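Local coordinates for protein thiol transferase (Phanerochaete chrysosporium, PDB 4F0B) that probably transfers glutathione to or from thiol and disulfide substrates as a Ure2p-type glutathione transferase, and here binds oxidized glutathione disulfide, at residues Phe121-Ile126 / Asp180-Gly185; Arg150-Ser155 / Thr193-Asp198; Arg169-Gly174 / Lys204-Arg209. One frame throughout, in Å; residues are numbered along the deposited sequence.

Interaction 1. Residues Phe121-Ile126 / Asp180-Gly185; sequences FAHGGI and DIKIFG. With GDS (oxidized glutathione disulfide), chain C.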
loop_
_atom_site.group_PDB
_atom_site.type_symbol
_atom_site.label_atom_id
_atom_site.label_comp_id
_atom_site.label_asym_id
_atom_site.label_seq_id
_atom_site.Cartn_x
_atom_site.Cartn_y
_atom_site.Cartn_z
ATOM N N PHE A 121 1.759 -4.685 -2.999
ATOM C CA PHE A 121 3.151 -5.066 -2.818
ATOM C C PHE A 121 4.060 -3.856 -3.055
ATOM O O PHE A 121 4.999 -3.620 -2.292
ATOM C CB PHE A 121 3.481 -6.231 -3.777
ATOM C CG PHE A 121 4.966 -6.481 -3.928
ATOM C CD1 PHE A 121 5.698 -7.149 -2.932
ATOM C CD2 PHE A 121 5.628 -6.054 -5.063
ATOM C CE1 PHE A 121 7.097 -7.380 -3.083
ATOM C CE2 PHE A 121 7.022 -6.282 -5.237
ATOM C CZ PHE A 121 7.753 -6.934 -4.243
ATOM N N ALA A 122 3.842 -3.145 -4.149
ATOM C CA ALA A 122 4.648 -1.971 -4.477
ATOM C C ALA A 122 4.440 -0.887 -3.430
ATOM O O ALA A 122 5.398 -0.217 -3.015
ATOM C CB ALA A 122 4.200 -1.405 -5.812
ATOM N N HIS A 123 3.193 -0.722 -2.977
ATOM C CA HIS A 123 2.814 0.401 -2.129
ATOM C C HIS A 123 3.346 0.229 -0.688
ATOM O O HIS A 123 3.606 1.217 0.006
ATOM C CB HIS A 123 1.303 0.498 -2.146
ATOM C CG HIS A 123 0.797 1.856 -1.837
ATOM N ND1 HIS A 123 0.516 2.789 -2.824
ATOM C CD2 HIS A 123 0.490 2.434 -0.652
ATOM C CE1 HIS A 123 0.073 3.896 -2.245
ATOM N NE2 HIS A 123 0.024 3.698 -0.929
ATOM N N GLY A 124 3.480 -1.037 -0.260
ATOM C CA GLY A 124 3.975 -1.317 1.082
ATOM C C GLY A 124 5.420 -1.778 1.108
ATOM O O GLY A 124 6.026 -1.828 2.168
ATOM N N GLY A 125 5.977 -2.103 -0.050
ATOM C CA GLY A 125 7.315 -2.661 -0.183
ATOM C C GLY A 125 8.257 -1.730 -0.912
ATOM O O GLY A 125 9.015 -0.969 -0.299
ATOM N N ILE A 126 8.207 -1.753 -2.239
ATOM C CA ILE A 126 9.162 -0.980 -3.039
ATOM C C ILE A 126 9.123 0.547 -2.724
ATOM O O ILE A 126 10.160 1.156 -2.477
ATOM C CB ILE A 126 8.962 -1.230 -4.536
ATOM C CG1 ILE A 126 9.491 -2.639 -4.876
ATOM C CG2 ILE A 126 9.742 -0.210 -5.376
ATOM C CD1 ILE A 126 9.172 -3.153 -6.301
ATOM N N ASP A 180 2.296 -2.164 -13.504
ATOM C CA ASP A 180 3.585 -1.761 -14.047
ATOM C C ASP A 180 3.844 -0.285 -13.838
ATOM O O ASP A 180 4.939 0.084 -13.453
ATOM C CB ASP A 180 3.645 -2.055 -15.542
ATOM C CG ASP A 180 3.337 -3.500 -15.853
ATOM O OD1 ASP A 180 4.221 -4.379 -15.686
ATOM O OD2 ASP A 180 2.170 -3.743 -16.238
ATOM N N ILE A 181 2.835 0.535 -14.117
ATOM C CA ILE A 181 2.990 1.978 -14.008
ATOM C C ILE A 181 3.402 2.390 -12.592
ATOM O O ILE A 181 4.330 3.189 -12.412
ATOM C CB ILE A 181 1.719 2.710 -14.510
ATOM C CG1 ILE A 181 1.545 2.509 -16.028
ATOM C CG2 ILE A 181 1.769 4.213 -14.165
ATOM C CD1 ILE A 181 0.137 2.882 -16.543
ATOM N N LYS A 182 2.735 1.831 -11.590
ATOM C CA LYS A 182 3.055 2.153 -10.204
ATOM C C LYS A 182 4.505 1.872 -9.858
ATOM O O LYS A 182 5.214 2.733 -9.284
ATOM C CB LYS A 182 2.143 1.378 -9.253
ATOM C CG LYS A 182 2.596 1.451 -7.776
ATOM C CD LYS A 182 2.542 2.855 -7.186
ATOM C CE LYS A 182 3.315 2.884 -5.840
ATOM N NZ LYS A 182 3.565 4.285 -5.387
ATOM N N ILE A 183 4.980 0.681 -10.217
ATOM C CA ILE A 183 6.339 0.325 -9.852
ATOM C C ILE A 183 7.378 1.037 -10.710
ATOM O O ILE A 183 8.458 1.384 -10.206
ATOM C CB ILE A 183 6.546 -1.195 -9.912
ATOM C CG1 ILE A 183 5.585 -1.846 -8.908
ATOM C CG2 ILE A 183 8.011 -1.542 -9.571
ATOM C CD1 ILE A 183 5.592 -3.390 -8.869
ATOM N N PHE A 184 7.035 1.267 -11.985
ATOM C CA PHE A 184 7.947 1.911 -12.914
ATOM C C PHE A 184 8.462 3.264 -12.414
ATOM O O PHE A 184 9.624 3.605 -12.608
ATOM C CB PHE A 184 7.288 2.046 -14.295
ATOM C CG PHE A 184 8.070 2.903 -15.241
ATOM C CD1 PHE A 184 9.169 2.375 -15.908
ATOM C CD2 PHE A 184 7.702 4.233 -15.478
ATOM C CE1 PHE A 184 9.916 3.172 -16.781
ATOM C CE2 PHE A 184 8.438 5.021 -16.336
ATOM C CZ PHE A 184 9.526 4.507 -16.987
ATOM N N GLY A 185 7.612 4.042 -11.753
ATOM C CA GLY A 185 8.073 5.336 -11.263
ATOM C C GLY A 185 9.276 5.231 -10.325
ATOM O O GLY A 185 10.162 6.116 -10.355
HETATM N N1 GDS C . 2.003 6.535 -0.071
HETATM C CA1 GDS C . 1.979 7.848 -0.789
HETATM C C1 GDS C . 1.539 7.581 -2.254
HETATM O OE1 GDS C . 1.780 6.461 -2.754
HETATM O OE2 GDS C . 0.946 8.502 -2.848
HETATM C CB1 GDS C . 3.394 8.447 -0.803
HETATM C CG1 GDS C . 3.421 9.855 -1.425
HETATM C CD1 GDS C . 4.758 10.516 -1.123
HETATM O O1 GDS C . 5.684 9.993 -0.516
HETATM N N2 GDS C . 4.849 11.827 -1.530
HETATM C CA2 GDS C . 6.061 12.635 -1.343
HETATM C C2 GDS C . 5.690 13.943 -0.682
HETATM O O2 GDS C . 4.663 14.587 -1.023
HETATM C CB2 GDS C . 6.759 12.975 -2.658
HETATM S SG2 GDS C . 7.185 11.559 -3.674
HETATM N N3 GDS C . 6.555 14.353 0.265
HETATM C CA3 GDS C . 6.319 15.628 0.949
HETATM C C3 GDS C . 6.390 15.511 2.427
HETATM O OE3 GDS C . 6.157 16.557 3.067
HETATM O OE4 GDS C . 6.650 14.392 2.946
HETATM N N4 GDS C . 7.785 8.029 -0.286
HETATM C CA4 GDS C . 7.602 6.710 0.295
HETATM C C4 GDS C . 6.478 5.864 -0.388
HETATM O OE5 GDS C . 6.139 6.112 -1.563
HETATM O OE6 GDS C . 5.987 4.966 0.319
HETATM C C5 GDS C . 9.003 8.580 -0.306
HETATM O O5 GDS C . 10.009 7.996 0.161
HETATM C CA5 GDS C . 9.118 9.970 -0.906
HETATM N N5 GDS C . 10.087 10.773 -0.122
HETATM C CB5 GDS C . 9.554 9.770 -2.374
HETATM S SG5 GDS C . 9.484 11.311 -3.280
HETATM C CA6 GDS C . 9.553 12.727 3.578
HETATM C C6 GDS C . 10.503 11.805 4.369
HETATM O OE7 GDS C . 10.483 10.579 4.120
HETATM O OE8 GDS C . 11.202 12.346 5.263
HETATM N N6 GDS C . 8.997 13.703 4.513
HETATM C CB6 GDS C . 10.326 13.460 2.435
HETATM C CG6 GDS C . 10.859 12.575 1.270
HETATM C CD6 GDS C . 9.730 11.932 0.519
HETATM O O6 GDS C . 8.578 12.338 0.482
#
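A122 and I183 set the register of two helices, with the CA of A122 6.1 Å from the CA of I183. The axes of 121-126 and 180-185 come within 9.9 Å and run 19° from parallel. Both helices belong to the all-helical C-terminal domain of the glutathione transferase fold. Residues 122-126 form a wider pi-type turn. CB of A122 points at the other helix and sits tightly against CG1 of I183, at 3.4 Å. I126 adds to this apolar patch. Its side chain crosses that of I183 at about a right angle, with CD1 of I126 3.8 Å from CG2 of I183.

Next to this patch the contact turns polar. K182 has CG anti to its backbone N (chi1 169°), which puts CG of K182 3.8 Å from CB of A122. The lysine chain then bends at chi2 (64°). CE of K182 passes 4.1 Å from ND1 of H123. H123 and K182 belong to the glutathione disulfide pocket. H123 bonds E83 through NE2 and S85 through ND1, while NZ of K182 bonds T84. The H123 ring also makes an edge-to-face stack with F120 of the second subunit. NZ of K182 lies 3.9 Å from carboxylate atom OE1 of the ligand, and CE1 of H123 approaches the same oxygen at 3.1 Å.

Interaction 2. Residues Arg150-Ser155 / Thr193-Asp198; sequences RYLNES and TGLDLD. With GDS (oxidized glutathione disulfide), chain D.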
loop_
_atom_site.group_PDB
_atom_site.type_symbol
_atom_site.label_atom_id
_atom_site.label_comp_id
_atom_site.label_asym_id
_atom_site.label_seq_id
_atom_site.Cartn_x
_atom_site.Cartn_y
_atom_site.Cartn_z
ATOM N N ARG A 150 20.820 -1.302 5.194
ATOM C CA ARG A 150 19.542 -1.983 5.440
ATOM C C ARG A 150 18.571 -1.753 4.287
ATOM O O ARG A 150 17.944 -2.688 3.761
ATOM C CB ARG A 150 18.897 -1.499 6.747
ATOM C CG ARG A 150 17.424 -1.851 6.840
ATOM C CD ARG A 150 16.916 -1.680 8.296
ATOM N NE ARG A 150 15.468 -1.813 8.393
ATOM C CZ ARG A 150 14.803 -2.972 8.415
ATOM N NH1 ARG A 150 15.452 -4.150 8.367
ATOM N NH2 ARG A 150 13.474 -2.935 8.431
ATOM N N TYR A 151 18.419 -0.487 3.895
ATOM C CA TYR A 151 17.399 -0.180 2.882
ATOM C C TYR A 151 17.860 -0.458 1.472
ATOM O O TYR A 151 17.014 -0.819 0.654
ATOM C CB TYR A 151 16.804 1.245 3.074
ATOM C CG TYR A 151 16.093 1.318 4.399
ATOM C CD1 TYR A 151 14.909 0.601 4.582
ATOM C CD2 TYR A 151 16.640 2.014 5.478
ATOM C CE1 TYR A 151 14.272 0.568 5.823
ATOM C CE2 TYR A 151 16.015 2.013 6.721
ATOM C CZ TYR A 151 14.844 1.281 6.895
ATOM O OH TYR A 151 14.222 1.247 8.126
ATOM N N LEU A 152 19.155 -0.386 1.173
ATOM C CA LEU A 152 19.626 -0.893 -0.116
ATOM C C LEU A 152 19.416 -2.410 -0.199
ATOM O O LEU A 152 18.907 -2.903 -1.226
ATOM C CB LEU A 152 21.077 -0.505 -0.358
ATOM C CG LEU A 152 21.340 0.939 -0.763
ATOM C CD1 LEU A 152 22.851 1.171 -0.860
ATOM C CD2 LEU A 152 20.671 1.287 -2.091
ATOM N N ASN A 153 19.725 -3.136 0.868
ATOM C CA ASN A 153 19.538 -4.574 0.843
ATOM C C ASN A 153 18.081 -4.959 0.743
ATOM O O ASN A 153 17.734 -5.897 0.016
ATOM C CB ASN A 153 20.191 -5.227 2.054
ATOM C CG ASN A 153 21.702 -5.267 1.916
ATOM O OD1 ASN A 153 22.249 -5.151 0.811
ATOM N ND2 ASN A 153 22.384 -5.402 3.042
ATOM N N GLU A 154 17.200 -4.260 1.467
ATOM C CA GLU A 154 15.784 -4.570 1.362
ATOM C C GLU A 154 15.253 -4.227 -0.033
ATOM O O GLU A 154 14.433 -4.982 -0.593
ATOM C CB GLU A 154 14.988 -3.831 2.454
ATOM C CG GLU A 154 13.496 -4.043 2.365
ATOM C CD GLU A 154 13.029 -5.482 2.518
ATOM O OE1 GLU A 154 13.816 -6.370 2.930
ATOM O OE2 GLU A 154 11.850 -5.689 2.171
ATOM N N SER A 155 15.700 -3.103 -0.594
ATOM C CA SER A 155 15.307 -2.782 -1.980
ATOM C C SER A 155 15.747 -3.893 -2.938
ATOM O O SER A 155 14.969 -4.297 -3.808
ATOM C CB SER A 155 15.899 -1.448 -2.414
ATOM O OG SER A 155 15.322 -0.386 -1.637
ATOM N N THR A 193 19.217 5.246 -6.807
ATOM C CA THR A 193 19.134 4.771 -5.431
ATOM C C THR A 193 20.390 4.028 -5.059
ATOM O O THR A 193 20.887 4.147 -3.938
ATOM C CB THR A 193 17.926 3.822 -5.256
ATOM O OG1 THR A 193 16.735 4.524 -5.600
ATOM C CG2 THR A 193 17.830 3.294 -3.796
ATOM N N GLY A 194 20.885 3.207 -5.990
ATOM C CA GLY A 194 22.124 2.470 -5.766
ATOM C C GLY A 194 22.038 1.004 -6.194
ATOM O O GLY A 194 22.947 0.213 -5.898
ATOM N N LEU A 195 20.986 0.639 -6.914
ATOM C CA LEU A 195 20.869 -0.731 -7.375
ATOM C C LEU A 195 21.470 -0.847 -8.761
ATOM O O LEU A 195 21.237 0.000 -9.638
ATOM C CB LEU A 195 19.408 -1.196 -7.406
ATOM C CG LEU A 195 18.776 -1.589 -6.075
ATOM C CD1 LEU A 195 18.422 -0.333 -5.313
ATOM C CD2 LEU A 195 17.533 -2.403 -6.333
ATOM N N ASP A 196 22.213 -1.913 -8.983
ATOM C CA ASP A 196 22.746 -2.186 -10.298
ATOM C C ASP A 196 21.702 -3.033 -11.019
ATOM O O ASP A 196 21.525 -4.215 -10.694
ATOM C CB ASP A 196 24.046 -2.985 -10.162
ATOM C CG ASP A 196 24.714 -3.238 -11.489
ATOM O OD1 ASP A 196 24.090 -2.995 -12.539
ATOM O OD2 ASP A 196 25.875 -3.703 -11.473
ATOM N N LEU A 197 21.003 -2.434 -11.986
ATOM C CA LEU A 197 19.942 -3.165 -12.659
ATOM C C LEU A 197 20.452 -4.295 -13.545
ATOM O O LEU A 197 19.671 -5.153 -13.959
ATOM C CB LEU A 197 18.999 -2.244 -13.457
ATOM C CG LEU A 197 18.069 -1.435 -12.567
ATOM C CD1 LEU A 197 17.185 -0.522 -13.428
ATOM C CD2 LEU A 197 17.194 -2.338 -11.696
ATOM N N ASP A 198 21.752 -4.333 -13.810
ATOM C CA ASP A 198 22.293 -5.527 -14.460
ATOM C C ASP A 198 22.124 -6.791 -13.591
ATOM O O ASP A 198 22.148 -7.911 -14.114
ATOM C CB ASP A 198 23.763 -5.346 -14.889
ATOM C CG ASP A 198 23.914 -4.461 -16.102
ATOM O OD1 ASP A 198 22.915 -4.211 -16.807
ATOM O OD2 ASP A 198 25.055 -4.034 -16.374
HETATM N N1 GDS D . 3.032 -5.253 3.110
HETATM C CA1 GDS D . 2.875 -6.608 3.751
HETATM C C1 GDS D . 1.387 -6.824 4.076
HETATM O OE1 GDS D . 0.680 -5.803 4.325
HETATM O OE2 GDS D . 0.943 -8.001 4.040
HETATM C CB1 GDS D . 3.712 -6.676 5.009
HETATM C CG1 GDS D . 3.731 -8.099 5.652
HETATM C CD1 GDS D . 4.823 -8.190 6.661
HETATM O O1 GDS D . 5.609 -7.269 6.912
HETATM N N2 GDS D . 4.905 -9.416 7.260
HETATM C CA2 GDS D . 5.931 -9.680 8.251
HETATM C C2 GDS D . 6.747 -10.902 7.849
HETATM O O2 GDS D . 6.227 -11.946 7.344
HETATM C CB2 GDS D . 5.348 -10.034 9.620
HETATM S SG2 GDS D . 4.262 -8.688 10.258
HETATM N N3 GDS D . 8.075 -10.817 8.129
HETATM C CA3 GDS D . 8.994 -11.941 7.861
HETATM C C3 GDS D . 10.207 -11.583 7.044
HETATM O OE3 GDS D . 10.961 -12.531 6.760
HETATM O OE4 GDS D . 10.364 -10.395 6.725
HETATM N N4 GDS D . 6.062 -4.684 8.186
HETATM C CA4 GDS D . 5.945 -3.397 7.439
HETATM C C4 GDS D . 4.614 -3.189 6.795
HETATM O OE5 GDS D . 3.620 -3.826 7.217
HETATM O OE6 GDS D . 4.607 -2.332 5.907
HETATM C C5 GDS D . 6.883 -4.771 9.234
HETATM O O5 GDS D . 7.544 -3.786 9.659
HETATM C CA5 GDS D . 6.945 -6.142 9.912
HETATM N N5 GDS D . 8.316 -6.351 10.346
HETATM C CB5 GDS D . 5.961 -6.060 11.094
HETATM S SG5 GDS D . 5.662 -7.728 11.854
HETATM C CA6 GDS D . 11.703 -7.674 8.168
HETATM C C6 GDS D . 12.483 -6.368 8.261
HETATM O OE7 GDS D . 11.874 -5.340 8.616
HETATM O OE8 GDS D . 13.683 -6.404 7.961
HETATM N N6 GDS D . 12.446 -8.675 7.389
HETATM C CB6 GDS D . 11.425 -8.235 9.581
HETATM C CG6 GDS D . 10.463 -7.399 10.460
HETATM C CD6 GDS D . 9.063 -7.355 9.893
HETATM O O6 GDS D . 8.612 -8.152 9.089
#
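The helix that carries R150 to the glutathione disulfide site of the second subunit also packs, through L152 and S155, on the turn at T193-L195. L152 makes most of this packing. Its CG is anti to the carbonyl carbon (chi1 -76°), and its CD2 touches O of T193 at 3.4 Å. L152 and T193 slide past each other in opposite directions, with CD2 of L152 3.9 Å from CG2 of T193. O of T193 is bonded by N137 and OG1 of T193 by N134, both on helix 109-139. G194 leaves the helical conformation with positive phi, and the chain turns here at the C-terminal end of helix 190-193. The contact joins helix 145-166 to the loop that follows helix 190-193, in the helical C-terminal domain of the transferase fold. CD1 of L195 meets CB of S155 at 4.0 Å. S155 OG folds back to bond O of Y151 at 2.9 Å. R150 is extended from CG to NE, and its CG lies over the centre of the Y151 ring. The two terminal nitrogens of the R150 guanidinium grip one ligand carboxylate: NH1 of R150 bonds OE8 at 2.9 Å, and NH2 bonds OE7 at 2.9 Å, nearly straight at 175°.

Interaction 3. Residues Arg169-Gly174 / Lys204-Arg209; sequences REYILG and KAWVER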
loop_
_atom_site.group_PDB
_atom_site.type_symbol
_atom_site.label_atom_id
_atom_site.label_comp_id
_atom_site.label_asym_id
_atom_site.label_seq_id
_atom_site.Cartn_x
_atom_site.Cartn_y
_atom_site.Cartn_z
ATOM N N ARG A 169 8.173 -13.099 -18.876
ATOM C CA ARG A 169 7.112 -12.121 -19.134
ATOM C C ARG A 169 7.687 -10.826 -19.705
ATOM O O ARG A 169 8.901 -10.575 -19.590
ATOM C CB ARG A 169 6.360 -11.783 -17.814
ATOM C CG ARG A 169 5.780 -12.998 -17.118
ATOM C CD ARG A 169 4.877 -12.552 -15.986
ATOM N NE ARG A 169 4.224 -13.670 -15.341
ATOM C CZ ARG A 169 3.038 -14.149 -15.650
ATOM N NH1 ARG A 169 2.286 -13.596 -16.624
ATOM N NH2 ARG A 169 2.581 -15.183 -14.945
ATOM N N GLU A 170 6.825 -9.977 -20.262
ATOM C CA GLU A 170 7.212 -8.603 -20.537
ATOM C C GLU A 170 6.621 -7.621 -19.523
ATOM O O GLU A 170 7.175 -6.528 -19.349
ATOM C CB GLU A 170 6.783 -8.147 -21.936
ATOM C CG GLU A 170 7.569 -8.866 -23.031
ATOM C CD GLU A 170 7.469 -8.150 -24.379
ATOM O OE1 GLU A 170 6.445 -7.459 -24.647
ATOM O OE2 GLU A 170 8.426 -8.257 -25.166
ATOM N N TYR A 171 5.494 -7.970 -18.874
ATOM C CA TYR A 171 4.818 -7.080 -17.912
ATOM C C TYR A 171 4.322 -7.931 -16.754
ATOM O O TYR A 171 4.146 -9.176 -16.887
ATOM C CB TYR A 171 3.656 -6.291 -18.574
ATOM C CG TYR A 171 4.139 -5.476 -19.735
ATOM C CD1 TYR A 171 4.803 -4.270 -19.519
ATOM C CD2 TYR A 171 3.998 -5.943 -21.047
ATOM C CE1 TYR A 171 5.304 -3.536 -20.583
ATOM C CE2 TYR A 171 4.481 -5.214 -22.121
ATOM C CZ TYR A 171 5.148 -4.014 -21.877
ATOM O OH TYR A 171 5.642 -3.320 -22.968
ATOM N N ILE A 172 4.092 -7.272 -15.617
ATOM C CA ILE A 172 3.842 -8.017 -14.384
ATOM C C ILE A 172 2.640 -8.953 -14.491
ATOM O O ILE A 172 2.716 -10.120 -14.074
ATOM C CB ILE A 172 3.658 -7.040 -13.210
ATOM C CG1 ILE A 172 4.950 -6.234 -13.011
ATOM C CG2 ILE A 172 3.249 -7.783 -11.926
ATOM C CD1 ILE A 172 4.740 -5.059 -12.050
ATOM N N LEU A 173 1.550 -8.445 -15.061
ATOM C CA LEU A 173 0.336 -9.227 -15.216
ATOM C C LEU A 173 0.053 -9.497 -16.689
ATOM O O LEU A 173 -1.095 -9.486 -17.107
ATOM C CB LEU A 173 -0.868 -8.559 -14.514
ATOM C CG LEU A 173 -0.594 -8.401 -13.004
ATOM C CD1 LEU A 173 -1.769 -7.615 -12.433
ATOM C CD2 LEU A 173 -0.467 -9.733 -12.309
ATOM N N GLY A 174 1.115 -9.741 -17.466
ATOM C CA GLY A 174 0.914 -10.141 -18.867
ATOM C C GLY A 174 0.922 -8.942 -19.787
ATOM O O GLY A 174 1.876 -8.693 -20.533
ATOM N N LYS A 204 15.376 -4.687 -15.636
ATOM C CA LYS A 204 16.030 -3.717 -16.500
ATOM C C LYS A 204 15.337 -3.619 -17.866
ATOM O O LYS A 204 15.043 -2.502 -18.349
ATOM C CB LYS A 204 17.506 -4.082 -16.683
ATOM C CG LYS A 204 18.327 -2.996 -17.386
ATOM C CD LYS A 204 19.738 -3.500 -17.711
ATOM C CE LYS A 204 20.596 -2.372 -18.312
ATOM N NZ LYS A 204 21.951 -2.815 -18.781
ATOM N N ALA A 205 15.062 -4.771 -18.479
ATOM C CA ALA A 205 14.427 -4.771 -19.812
ATOM C C ALA A 205 12.998 -4.226 -19.747
ATOM O O ALA A 205 12.492 -3.627 -20.709
ATOM C CB ALA A 205 14.439 -6.191 -20.422
ATOM N N TRP A 206 12.343 -4.457 -18.624
ATOM C CA TRP A 206 10.982 -3.957 -18.394
ATOM C C TRP A 206 10.966 -2.428 -18.232
ATOM O O TRP A 206 10.143 -1.741 -18.859
ATOM C CB TRP A 206 10.386 -4.733 -17.217
ATOM C CG TRP A 206 9.154 -4.194 -16.560
ATOM C CD1 TRP A 206 7.844 -4.479 -16.860
ATOM C CD2 TRP A 206 9.132 -3.399 -15.388
ATOM N NE1 TRP A 206 7.013 -3.875 -15.945
ATOM C CE2 TRP A 206 7.776 -3.185 -15.042
ATOM C CE3 TRP A 206 10.128 -2.836 -14.598
ATOM C CZ2 TRP A 206 7.391 -2.388 -13.936
ATOM C CZ3 TRP A 206 9.761 -2.035 -13.513
ATOM C CH2 TRP A 206 8.404 -1.828 -13.181
ATOM N N VAL A 207 11.919 -1.877 -17.480
ATOM C CA VAL A 207 12.065 -0.430 -17.385
ATOM C C VAL A 207 12.298 0.162 -18.769
ATOM O O VAL A 207 11.674 1.150 -19.135
ATOM C CB VAL A 207 13.237 -0.035 -16.435
ATOM C CG1 VAL A 207 13.577 1.470 -16.589
ATOM C CG2 VAL A 207 12.879 -0.377 -14.961
ATOM N N GLU A 208 13.185 -0.453 -19.551
ATOM C CA GLU A 208 13.508 0.078 -20.871
ATOM C C GLU A 208 12.292 0.076 -21.804
ATOM O O GLU A 208 12.051 1.087 -22.524
ATOM C CB GLU A 208 14.661 -0.714 -21.447
ATOM C CG GLU A 208 15.958 -0.403 -20.719
ATOM C CD GLU A 208 17.135 -1.286 -21.114
ATOM O OE1 GLU A 208 16.932 -2.284 -21.837
ATOM O OE2 GLU A 208 18.267 -0.974 -20.671
ATOM N N ARG A 209 11.503 -1.001 -21.796
ATOM C CA ARG A 209 10.374 -1.031 -22.731
ATOM C C ARG A 209 9.272 -0.058 -22.340
ATOM O O ARG A 209 8.513 0.412 -23.213
ATOM C CB ARG A 209 9.840 -2.455 -22.991
ATOM C CG ARG A 209 9.078 -3.115 -21.853
ATOM C CD ARG A 209 8.521 -4.526 -22.250
ATOM N NE ARG A 209 9.627 -5.428 -22.584
ATOM C CZ ARG A 209 10.244 -6.228 -21.710
ATOM N NH1 ARG A 209 11.284 -6.958 -22.118
ATOM N NH2 ARG A 209 9.832 -6.356 -20.451
HETATM O O HOH W 1 11.545 -9.895 -21.459
HETATM O O HOH W 2 5.809 -0.753 -23.722
#
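E170 and R209 join the loop between helices 145-166 and 178-187 to helix 201-211, within the C-terminal domain of the glutathione transferase fold. R209 carries much of the contact. Its CG stands between the backbone N and the carbonyl carbon (chi1 72°), and the chain bends at chi3. NH2 of R209 donates to O of E170 at 2.9 Å. The bond falls on a lone pair in the carbonyl plane but is bent at the hydrogen, to 130°. The guanidinium lies between O of A205 on one face and CB of E170 on the opposite face. The E170 carboxylate stacks on it with the planes 14° apart. OE2 of E170 is 4.0 Å from NE of R209, so any attraction is probably one of charge alone, as no N-H points at the oxygen.

Y171 crosses the same arginine. OH of Y171 touches CD of R209 at 3.2 Å, and a water links that OH to O of R209. O of E170 also lies at the edge of the W206 ring, 3.3 Å from CD1 of W206. CD1 of I172 meets CZ2 of W206 at 4.2 Å. Y171 to G174 form a type I turn. I172 leans on W118 of helix 109-139 and L162 of helix 145-166, while W206 packs on I183 and A187 of helix 178-187.

Interactions 1 and 3 meet at D180, with their centres about 13 Å apart. OD1 of D180 is 2.8 Å from NE1 of W206 and 2.9 Å from N of I172, both probable hydrogen bonds. OD2 of D180 bonds N of G177, near the start of helix 178-187. Interactions 2 and 3 meet where OD1 of D198 is 2.6 Å from NZ of K204, a salt bridge in the conformer of K204 given here; the lysine has a second one, so the link is less certain. Interactions 1 and 2 do not touch, their nearest atoms about 5 Å apart, yet both reach ligand. Interaction 1 lines the pocket of its own subunit. In interaction 2 it is R150 that reaches the ligand, in the pocket of the second subunit.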